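Local coordinates for protein UDP-N-acetylglucosamine 2-epimerase (Methanocaldococcus jannaschii, PDB 4NES) that probably catalyses the reversible epimerisation at C-2 that interconverts UDP-N-acetylglucosamine and UDP-N-acetylmannosamine, working as a homodimer, at residues S64-H67 / G68-T71; L75-I78 / E79-L82; G102-V105 / A106-L109. All blocks are in the same frame, centred on the assembly; numbering follows the deposited sequence.

Contact 1 (S64-H67 / G68-T71); sequences SGTH and GEQT. With UD1 (uridine-diphosphate-N-acetylglucosamine), chain B.
Glu69 reaches back over the start of its own helix to Thr66, and its OE1 accepts a hydrogen bond from Thr66 N at 3.2 Å. The N-H arrives on the anti side of the carboxylate, 32° out of its plane. With CG turned away from the backbone N (chi1 173°) and the chain extended beyond it, OE1 also comes to 3.3 Å from Gly65 CA; a side chain there would collide with it, so glycine suits the place. Glu69 OE2 forms a salt bridge with Lys73. With an alanine here, Thr66 N would probably lose its acceptor and Lys73 its countercharge, leaving the loop freer to shift.

Among the bonds of the first turn, Gln70 N meets Thr66 O at 2.8 Å. His67 O is gripped twice, by Thr71 N at 2.9 Å and by Thr71 OG1 at 2.7 Å, from opposite faces of its plane; a threonine hydroxyl can curl back to a carbonyl four residues earlier when it lies beside its own N (chi1 -52°).

The His67 ring presents its edge to the ligand in a van der Waals touch, CE1 lying 3.6 Å from the acetamido methyl C8' of UD1, while ND1 is bonded to Asn97. Ser64 OG, bonded to Tyr39, approaches ribose C3B of UD1 to 3.3 Å.

Glu79 of the second subunit supplies acceptors for Thr66 OG1, Gly68 N and Glu69 N, while Glu69 bonds back to the N-H of the N-cap residue Thr66. The arrangement is a helix N-terminus bordering the UD1 pocket, its capping completed across the dimer interface.

Contact 2 (L75-I78 / E79-L82); sequences LIEI and EKVL
Lys80 lies alongside Glu77 and Ile76, one turn back on the same helix, all three pointing the same way. Its CB rests 3.6 Å from Glu77 O. CG passes 3.4 Å from Ile76 O, being set beside the backbone N and anti to the carbonyl carbon (chi1 -71°), a choice that sends the chain back along the helix. From there the methylenes run fully extended. CD comes to 3.7 Å from Glu77 OE1, and CE packs at 4.0 Å against Ile76 CG2, so the apolar part of the lysine has an apolar neighbour. At the tip, NZ forms a salt bridge with Glu77 OE2 at 3.1 Å, meeting that oxygen on its syn side, 26° out of the carboxylate plane. Glu77 contributes by bending at its second torsion (chi2 -58°), which folds the carboxylate toward the ammonium group. A long flexible pair of opposite charge suits this outer flank of the helix.

The inner flank is apolar. Ile78 and Leu82 stand side by side, with Ile78 CG2 and Leu82 CD1 3.8 Å apart. Their backbones are linked by a straight bond from Leu82 N to Ile78 O, whereas the bonds from Lys80 N to Ile76 O and from Val81 N to Glu77 O are weak. A water bridges Ile76 O, at 2.8 Å, and Glu79 OE1, at 2.9 Å, donating to both. The Glu79 carboxylate also accepts from Thr66, Gly68 and Glu69 of the second subunit, which explains how an acid can be buried here.

Within the fold, Leu75, Glu79 and Leu82 pack on Val105 of helix 97-108, Val81 and Leu82 lie on Ile33 of strand 30-34, and Ile78 and Val81 press on Leu60.

Contact 3 (G102-V105 / A106-L109); sequences GALV and ASKL
Toward the end of helix 97-108, the helix of a beta-alpha-beta unit between strands 89-93 and 112-116, Val105 meets Leu109 and Leu104 meets Ser107. The two apolar side chains of the first pair lie side by side, Val105 CG1 and Leu109 CD1 being 4.0 Å apart, a beta-branched valine and a longer leucine branched at CG filling one flank together. Beneath them Leu109 N bonds to Val105 O at 3.2 Å, in the carbonyl plane.

Ser107 turns its hydroxyl back on the helix. OG sits between its own N and carbonyl carbon (chi1 72°) and gives a hydrogen bond to Leu104 O at 3.0 Å, from above the carbonyl plane and well to the side of the C=O direction (C=O...donor angle 113°). The short serine thus satisfies its own hydroxyl, while Leu104 O accepts a weak bond from Lys108 N as well. Ala106 N to Gly102 O, at 3.1 Å, and Ser107 N to Ala103 O, at 2.9 Å, complete the helical pattern.

Lys108 NZ is bonded to Asn97 and Asn132 of the second subunit, where Leu104 also packs on Leu100. The small Ala103 and Ala106 let the helix settle on Val113 of strand 112-116, and Val105 and Leu109 face helix 67-85.

In the fold
Contacts 1 and 2 follow one another along helix 67-85, their centres about 15 Å apart, whereas contact 3 belongs to the neighbouring helix 97-108. Contacts 2 and 3 touch directly: Val105 CG1 lies 3.6 Å from Glu79 CA and 3.7 Å from Leu82 CD1, and their centres are about 9 Å apart. Contact 1 does not touch contact 3 within the chain, but across the dimer it meets contact 3 of the second subunit through His67 and Lys108, and contact 2 of that subunit through Glu79. Contact 1 alone lines the UD1 pocket; its His67 side chain is about 11 Å from that of His207, the probable active-site residue, while the side chain of Ile78 and residue Gly102 each lie about 12 Å from UD1.

Contact 1 (S64-H67 / G68-T71)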
ATOM      1  N   SER A  64      -3.202   1.610 -20.463  1.00 10.86           N
ATOM      2  CA  SER A  64      -4.261   0.825 -19.854  1.00 11.56           C
ATOM      3  C   SER A  64      -3.848  -0.600 -19.529  1.00 11.12           C
ATOM      4  O   SER A  64      -2.899  -1.142 -20.099  1.00 15.50           O
ATOM      5  CB  SER A  64      -5.483   0.808 -20.767  1.00 12.17           C
ATOM      6  OG  SER A  64      -5.912   2.138 -21.017  1.00 11.82           O
ATOM      7  N   GLY A  65      -4.589  -1.203 -18.609  1.00 11.52           N
ATOM      8  CA  GLY A  65      -4.382  -2.593 -18.257  1.00 12.18           C
ATOM      9  C   GLY A  65      -5.123  -2.899 -16.983  1.00 12.76           C
ATOM     10  O   GLY A  65      -5.762  -2.024 -16.388  1.00 13.38           O
ATOM     11  N   THR A  66      -5.042  -4.151 -16.552  1.00 12.39           N
ATOM     12  CA  THR A  66      -5.617  -4.523 -15.274  1.00 11.24           C
ATOM     13  C   THR A  66      -4.748  -3.928 -14.168  1.00 10.35           C
ATOM     14  O   THR A  66      -3.640  -3.463 -14.429  1.00 10.48           O
ATOM     15  CB  THR A  66      -5.742  -6.045 -15.139  1.00 11.92           C
ATOM     16  OG1 THR A  66      -4.489  -6.647 -15.465  1.00 14.60           O
ATOM     17  CG2 THR A  66      -6.802  -6.572 -16.106  1.00 17.91           C
ATOM     18  N   HIS A  67      -5.255  -3.930 -12.942  1.00  9.72           N
ATOM     19  CA  HIS A  67      -4.598  -3.210 -11.853  1.00 10.40           C
ATOM     20  C   HIS A  67      -3.182  -3.680 -11.581  1.00  9.29           C
ATOM     21  O   HIS A  67      -2.282  -2.876 -11.408  1.00 10.19           O
ATOM     22  CB  HIS A  67      -5.405  -3.316 -10.558  1.00  9.35           C
ATOM     23  CG  HIS A  67      -6.700  -2.576 -10.597  1.00  9.04           C
ATOM     24  ND1 HIS A  67      -6.773  -1.203 -10.505  1.00  9.02           N
ATOM     25  CD2 HIS A  67      -7.973  -3.016 -10.712  1.00 10.93           C
ATOM     26  CE1 HIS A  67      -8.035  -0.828 -10.576  1.00 10.29           C
ATOM     27  NE2 HIS A  67      -8.788  -1.908 -10.701  1.00 12.38           N
ATOM     28  N   GLY A  68      -2.977  -4.991 -11.520  1.00 10.41           N
ATOM     29  CA  GLY A  68      -1.654  -5.507 -11.214  1.00 11.25           C
ATOM     30  C   GLY A  68      -0.677  -5.235 -12.338  1.00 11.74           C
ATOM     31  O   GLY A  68       0.461  -4.822 -12.099  1.00 10.90           O
ATOM     32  N   GLU A  69      -1.131  -5.433 -13.572  1.00 10.25           N
ATOM     33  CA  GLU A  69      -0.319  -5.158 -14.753  1.00 12.34           C
ATOM     34  C   GLU A  69       0.088  -3.682 -14.822  1.00 11.48           C
ATOM     35  O   GLU A  69       1.265  -3.350 -14.964  1.00 11.63           O
ATOM     36  CB  GLU A  69      -1.098  -5.560 -16.013  1.00 16.29           C
ATOM     37  CG  GLU A  69      -0.436  -5.166 -17.323  1.00 19.32           C
ATOM     38  CD  GLU A  69      -1.393  -5.198 -18.510  1.00 30.95           C
ATOM     39  OE1 GLU A  69      -2.613  -5.391 -18.307  1.00 27.15           O
ATOM     40  OE2 GLU A  69      -0.917  -5.024 -19.652  1.00 37.31           O
ATOM     41  N   GLN A  70      -0.891  -2.798 -14.697  1.00 10.79           N
ATOM     42  CA  GLN A  70      -0.664  -1.368 -14.830  1.00 10.35           C
ATOM     43  C   GLN A  70       0.176  -0.834 -13.672  1.00  9.82           C
ATOM     44  O   GLN A  70       1.169  -0.135 -13.886  1.00  9.26           O
ATOM     45  CB  GLN A  70      -2.019  -0.671 -14.878  1.00 11.57           C
ATOM     46  CG  GLN A  70      -1.974   0.809 -15.155  1.00 12.12           C
ATOM     47  CD  GLN A  70      -3.356   1.417 -15.079  1.00 15.26           C
ATOM     48  OE1 GLN A  70      -3.961   1.456 -14.010  1.00 15.79           O
ATOM     49  NE2 GLN A  70      -3.876   1.872 -16.215  1.00 13.70           N
ATOM     50  N   THR A  71      -0.203  -1.186 -12.445  1.00  9.99           N
ATOM     51  CA  THR A  71       0.525  -0.702 -11.273  1.00  8.87           C
ATOM     52  C   THR A  71       1.942  -1.286 -11.247  1.00  8.85           C
ATOM     53  O   THR A  71       2.894  -0.586 -10.928  1.00  9.23           O
ATOM     54  CB  THR A  71      -0.214  -1.049  -9.974  1.00 10.04           C
ATOM     55  OG1 THR A  71      -1.574  -0.599 -10.065  1.00  9.29           O
ATOM     56  CG2 THR A  71       0.450  -0.397  -8.768  1.00 11.66           C
TER
HETATM   57  C1' UD1 B 400      -8.957   6.273 -13.845  1.00  7.78           C
HETATM   58  C2' UD1 B 400      -8.871   6.216 -12.350  1.00  8.31           C
HETATM   59  C3' UD1 B 400     -10.008   6.868 -11.727  1.00  8.08           C
HETATM   60  C4' UD1 B 400     -10.227   8.239 -12.204  1.00  8.08           C
HETATM   61  C5' UD1 B 400     -10.236   8.280 -13.711  1.00  8.00           C
HETATM   62  C6' UD1 B 400     -10.254   9.664 -14.242  1.00  6.66           C
HETATM   63  C7' UD1 B 400      -7.651   4.135 -11.477  1.00 10.10           C
HETATM   64  C8' UD1 B 400      -7.777   2.704 -11.043  1.00  8.48           C
HETATM   65  N2' UD1 B 400      -8.861   4.799 -11.904  1.00  8.97           N
HETATM   66  O1' UD1 B 400     -10.077   5.575 -14.257  1.00  7.78           O
HETATM   67  O3' UD1 B 400      -9.829   6.875 -10.299  1.00 10.23           O
HETATM   68  O4' UD1 B 400     -11.452   8.757 -11.711  1.00  8.68           O
HETATM   69  O5' UD1 B 400      -9.066   7.669 -14.242  1.00  8.48           O
HETATM   70  O6' UD1 B 400     -10.920   9.814 -15.440  1.00  8.24           O
HETATM   71  O7' UD1 B 400      -6.557   4.705 -11.469  1.00  9.34           O
HETATM   72  N1  UD1 B 400      -9.174   4.820 -21.850  1.00 11.95           N
HETATM   73  C2  UD1 B 400      -8.989   5.373 -23.050  1.00 13.82           C
HETATM   74  N3  UD1 B 400      -8.166   6.409 -23.197  1.00 11.90           N
HETATM   75  C4  UD1 B 400      -7.494   6.913 -22.154  1.00 14.12           C
HETATM   76  C5  UD1 B 400      -7.664   6.365 -20.891  1.00 14.74           C
HETATM   77  C6  UD1 B 400      -8.534   5.295 -20.755  1.00 14.14           C
HETATM   78  O2  UD1 B 400      -9.578   4.945 -24.024  1.00 12.34           O
HETATM   79  O4  UD1 B 400      -6.653   7.974 -22.328  1.00 12.90           O
HETATM   80  C1B UD1 B 400     -10.100   3.678 -21.663  1.00 13.39           C
HETATM   81  C2B UD1 B 400      -9.505   2.354 -21.928  1.00 10.67           C
HETATM   82  O2' UD1 B 400     -10.473   1.509 -22.500  1.00 14.93           O
HETATM   83  C3B UD1 B 400      -9.151   1.879 -20.611  1.00 10.46           C
HETATM   84  C4B UD1 B 400     -10.274   2.393 -19.786  1.00  9.63           C
HETATM   85  O4B UD1 B 400     -10.615   3.653 -20.330  1.00 11.38           O
HETATM   86  O3B UD1 B 400      -8.997   0.485 -20.509  1.00 13.11           O
HETATM   87  C5B UD1 B 400      -9.910   2.558 -18.354  1.00 10.39           C
HETATM   88  O5B UD1 B 400      -8.746   3.308 -18.115  1.00 10.01           O
HETATM   89  PA  UD1 B 400      -8.113   3.344 -16.697  1.00 11.23           P
HETATM   90  O1A UD1 B 400      -7.733   1.950 -16.306  1.00 15.23           O
HETATM   91  O2A UD1 B 400      -6.942   4.271 -16.722  1.00 13.47           O
HETATM   92  O3A UD1 B 400      -9.206   3.796 -15.673  1.00 10.39           O
HETATM   93  PB  UD1 B 400     -10.221   5.025 -15.729  1.00  9.17           P
HETATM   94  O1B UD1 B 400     -11.600   4.466 -15.858  1.00  9.83           O
HETATM   95  O2B UD1 B 400      -9.797   6.036 -16.759  1.00  9.93           O
HETATM   96  O   HOH W   1      -6.190  -0.967 -13.805  1.00 18.96           O

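Contact 2 (L75-I78 / E79-L82)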
ATOM      1  N   LEU A  75       5.494   0.710 -11.114  1.00  8.41           N
ATOM      2  CA  LEU A  75       6.546   0.583 -10.099  1.00 10.33           C
ATOM      3  C   LEU A  75       7.905   0.416 -10.761  1.00 11.54           C
ATOM      4  O   LEU A  75       8.883   1.053 -10.359  1.00 12.30           O
ATOM      5  CB  LEU A  75       6.307  -0.612  -9.169  1.00  8.42           C
ATOM      6  CG  LEU A  75       5.054  -0.607  -8.293  1.00 11.70           C
ATOM      7  CD1 LEU A  75       5.036  -1.829  -7.374  1.00 12.68           C
ATOM      8  CD2 LEU A  75       4.970   0.665  -7.474  1.00 12.49           C
ATOM      9  N   ILE A  76       7.974  -0.449 -11.768  1.00  9.30           N
ATOM     10  CA  ILE A  76       9.235  -0.665 -12.475  1.00  9.63           C
ATOM     11  C   ILE A  76       9.747   0.610 -13.140  1.00 10.92           C
ATOM     12  O   ILE A  76      10.913   0.983 -12.971  1.00 11.31           O
ATOM     13  CB  ILE A  76       9.099  -1.784 -13.528  1.00 11.01           C
ATOM     14  CG1 ILE A  76       8.789  -3.110 -12.839  1.00 10.08           C
ATOM     15  CG2 ILE A  76      10.372  -1.910 -14.351  1.00 14.14           C
ATOM     16  CD1 ILE A  76       8.123  -4.114 -13.748  1.00 13.10           C
ATOM     17  N   GLU A  77       8.880   1.284 -13.880  1.00  9.70           N
ATOM     18  CA  GLU A  77       9.321   2.409 -14.694  1.00 10.05           C
ATOM     19  C   GLU A  77       9.520   3.694 -13.901  1.00  9.84           C
ATOM     20  O   GLU A  77      10.449   4.450 -14.182  1.00 11.32           O
ATOM     21  CB  GLU A  77       8.359   2.648 -15.860  1.00 12.78           C
ATOM     22  CG  GLU A  77       8.307   1.488 -16.842  1.00 14.21           C
ATOM     23  CD  GLU A  77       9.658   1.161 -17.442  1.00 22.57           C
ATOM     24  OE1 GLU A  77      10.382   2.098 -17.828  1.00 29.52           O
ATOM     25  OE2 GLU A  77       9.989  -0.037 -17.541  1.00 25.60           O
ATOM     26  N   ILE A  78       8.676   3.934 -12.903  1.00  9.06           N
ATOM     27  CA  ILE A  78       8.860   5.107 -12.058  1.00  9.98           C
ATOM     28  C   ILE A  78      10.162   4.954 -11.283  1.00  8.44           C
ATOM     29  O   ILE A  78      10.906   5.912 -11.118  1.00 10.89           O
ATOM     30  CB  ILE A  78       7.681   5.320 -11.081  1.00  9.70           C
ATOM     31  CG1 ILE A  78       6.422   5.732 -11.830  1.00  8.97           C
ATOM     32  CG2 ILE A  78       7.990   6.391 -10.052  1.00 11.24           C
ATOM     33  CD1 ILE A  78       5.198   5.801 -10.927  1.00 10.79           C
ATOM     34  N   GLU A  79      10.464   3.747 -10.821  1.00  8.97           N
ATOM     35  CA  GLU A  79      11.685   3.563 -10.053  1.00 10.10           C
ATOM     36  C   GLU A  79      12.934   3.855 -10.873  1.00 11.65           C
ATOM     37  O   GLU A  79      13.888   4.428 -10.355  1.00 11.90           O
ATOM     38  CB  GLU A  79      11.762   2.163  -9.461  1.00 10.10           C
ATOM     39  CG  GLU A  79      12.983   1.996  -8.573  1.00 11.70           C
ATOM     40  CD  GLU A  79      13.068   0.645  -7.937  1.00 13.99           C
ATOM     41  OE1 GLU A  79      13.194  -0.341  -8.688  1.00 15.48           O
ATOM     42  OE2 GLU A  79      13.017   0.579  -6.687  1.00 14.06           O
ATOM     43  N   LYS A  80      12.931   3.476 -12.147  1.00 11.06           N
ATOM     44  CA  LYS A  80      14.066   3.780 -13.013  1.00 11.34           C
ATOM     45  C   LYS A  80      14.334   5.283 -13.067  1.00 12.40           C
ATOM     46  O   LYS A  80      15.485   5.725 -12.955  1.00 13.05           O
ATOM     47  CB  LYS A  80      13.825   3.249 -14.422  1.00 14.00           C
ATOM     48  CG  LYS A  80      13.881   1.735 -14.539  1.00 17.18           C
ATOM     49  CD  LYS A  80      13.514   1.305 -15.958  1.00 21.24           C
ATOM     50  CE  LYS A  80      13.486  -0.203 -16.100  1.00 23.03           C
ATOM     51  NZ  LYS A  80      12.991  -0.599 -17.452  1.00 29.06           N
ATOM     52  N   VAL A  81      13.271   6.071 -13.208  1.00 10.61           N
ATOM     53  CA  VAL A  81      13.410   7.518 -13.231  1.00 11.50           C
ATOM     54  C   VAL A  81      13.880   8.077 -11.894  1.00 11.89           C
ATOM     55  O   VAL A  81      14.800   8.896 -11.856  1.00 12.52           O
ATOM     56  CB  VAL A  81      12.104   8.202 -13.636  1.00 11.70           C
ATOM     57  CG1 VAL A  81      12.282   9.715 -13.582  1.00 12.95           C
ATOM     58  CG2 VAL A  81      11.685   7.760 -15.031  1.00 16.19           C
ATOM     59  N   LEU A  82      13.275   7.629 -10.796  1.00 12.20           N
ATOM     60  CA  LEU A  82      13.628   8.183  -9.488  1.00 12.42           C
ATOM     61  C   LEU A  82      15.042   7.812  -9.044  1.00 12.21           C
ATOM     62  O   LEU A  82      15.698   8.595  -8.350  1.00 13.01           O
ATOM     63  CB  LEU A  82      12.596   7.816  -8.416  1.00 10.00           C
ATOM     64  CG  LEU A  82      11.184   8.367  -8.649  1.00 11.09           C
ATOM     65  CD1 LEU A  82      10.285   8.021  -7.475  1.00 12.28           C
ATOM     66  CD2 LEU A  82      11.192   9.876  -8.900  1.00 13.57           C
TER
HETATM   67  O   HOH W   2      12.985  -0.422 -11.628  1.00 16.83           O

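Contact 3 (G102-V105 / A106-L109)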
ATOM      1  N   GLY A 102       3.450   5.848  -7.611  1.00  8.58           N
ATOM      2  CA  GLY A 102       4.441   6.867  -7.318  1.00  9.60           C
ATOM      3  C   GLY A 102       4.830   6.878  -5.854  1.00  7.31           C
ATOM      4  O   GLY A 102       6.019   6.964  -5.520  1.00  8.24           O
ATOM      5  N   ALA A 103       3.831   6.816  -4.976  1.00  7.57           N
ATOM      6  CA  ALA A 103       4.082   6.833  -3.531  1.00  9.00           C
ATOM      7  C   ALA A 103       4.846   5.600  -3.055  1.00  9.18           C
ATOM      8  O   ALA A 103       5.756   5.709  -2.226  1.00  8.48           O
ATOM      9  CB  ALA A 103       2.769   6.971  -2.762  1.00  8.93           C
ATOM     10  N   LEU A 104       4.465   4.436  -3.567  1.00  7.91           N
ATOM     11  CA  LEU A 104       5.105   3.200  -3.168  1.00  9.97           C
ATOM     12  C   LEU A 104       6.566   3.155  -3.611  1.00  7.41           C
ATOM     13  O   LEU A 104       7.429   2.715  -2.849  1.00  8.79           O
ATOM     14  CB  LEU A 104       4.329   2.007  -3.711  1.00  9.69           C
ATOM     15  CG  LEU A 104       4.844   0.646  -3.254  1.00 11.01           C
ATOM     16  CD1 LEU A 104       5.054   0.613  -1.738  1.00 13.72           C
ATOM     17  CD2 LEU A 104       3.847  -0.418  -3.670  1.00 12.30           C
ATOM     18  N   VAL A 105       6.856   3.613  -4.825  1.00  8.55           N
ATOM     19  CA  VAL A 105       8.242   3.648  -5.274  1.00  8.25           C
ATOM     20  C   VAL A 105       9.050   4.591  -4.391  1.00  7.31           C
ATOM     21  O   VAL A 105      10.115   4.232  -3.893  1.00  9.47           O
ATOM     22  CB  VAL A 105       8.380   4.097  -6.749  1.00  7.79           C
ATOM     23  CG1 VAL A 105       9.844   4.339  -7.086  1.00  8.77           C
ATOM     24  CG2 VAL A 105       7.784   3.066  -7.696  1.00 10.12           C
ATOM     25  N   ALA A 106       8.533   5.801  -4.200  1.00  7.79           N
ATOM     26  CA  ALA A 106       9.248   6.808  -3.430  1.00  7.80           C
ATOM     27  C   ALA A 106       9.506   6.365  -1.995  1.00  9.85           C
ATOM     28  O   ALA A 106      10.606   6.533  -1.477  1.00  9.92           O
ATOM     29  CB  ALA A 106       8.506   8.136  -3.466  1.00 10.98           C
ATOM     30  N   SER A 107       8.503   5.770  -1.361  1.00 10.82           N
ATOM     31  CA  SER A 107       8.629   5.332   0.025  1.00 11.53           C
ATOM     32  C   SER A 107       9.758   4.323   0.220  1.00 11.62           C
ATOM     33  O   SER A 107      10.514   4.418   1.186  1.00 11.76           O
ATOM     34  CB  SER A 107       7.297   4.765   0.538  1.00 14.13           C
ATOM     35  OG  SER A 107       7.016   3.506  -0.033  1.00 19.96           O
ATOM     36  N   LYS A 108       9.893   3.366  -0.693  1.00  9.09           N
ATOM     37  CA  LYS A 108      10.957   2.375  -0.564  1.00  9.83           C
ATOM     38  C   LYS A 108      12.333   2.958  -0.886  1.00 10.44           C
ATOM     39  O   LYS A 108      13.349   2.428  -0.455  1.00 12.77           O
ATOM     40  CB  LYS A 108      10.686   1.150  -1.443  1.00 11.31           C
ATOM     41  CG  LYS A 108       9.461   0.325  -1.025  1.00 10.75           C
ATOM     42  CD  LYS A 108       9.707  -0.394   0.308  1.00 11.52           C
ATOM     43  CE  LYS A 108       8.517  -1.270   0.713  1.00 10.33           C
ATOM     44  NZ  LYS A 108       8.372  -2.485  -0.155  1.00 11.05           N
ATOM     45  N   LEU A 109      12.363   4.057  -1.642  1.00  8.50           N
ATOM     46  CA  LEU A 109      13.612   4.748  -1.937  1.00 10.22           C
ATOM     47  C   LEU A 109      13.948   5.782  -0.868  1.00 12.75           C
ATOM     48  O   LEU A 109      14.965   6.472  -0.968  1.00 13.43           O
ATOM     49  CB  LEU A 109      13.539   5.437  -3.299  1.00 10.55           C
ATOM     50  CG  LEU A 109      13.513   4.546  -4.545  1.00 12.78           C
ATOM     51  CD1 LEU A 109      13.456   5.403  -5.811  1.00 11.86           C
ATOM     52  CD2 LEU A 109      14.713   3.604  -4.586  1.00 17.66           C
TER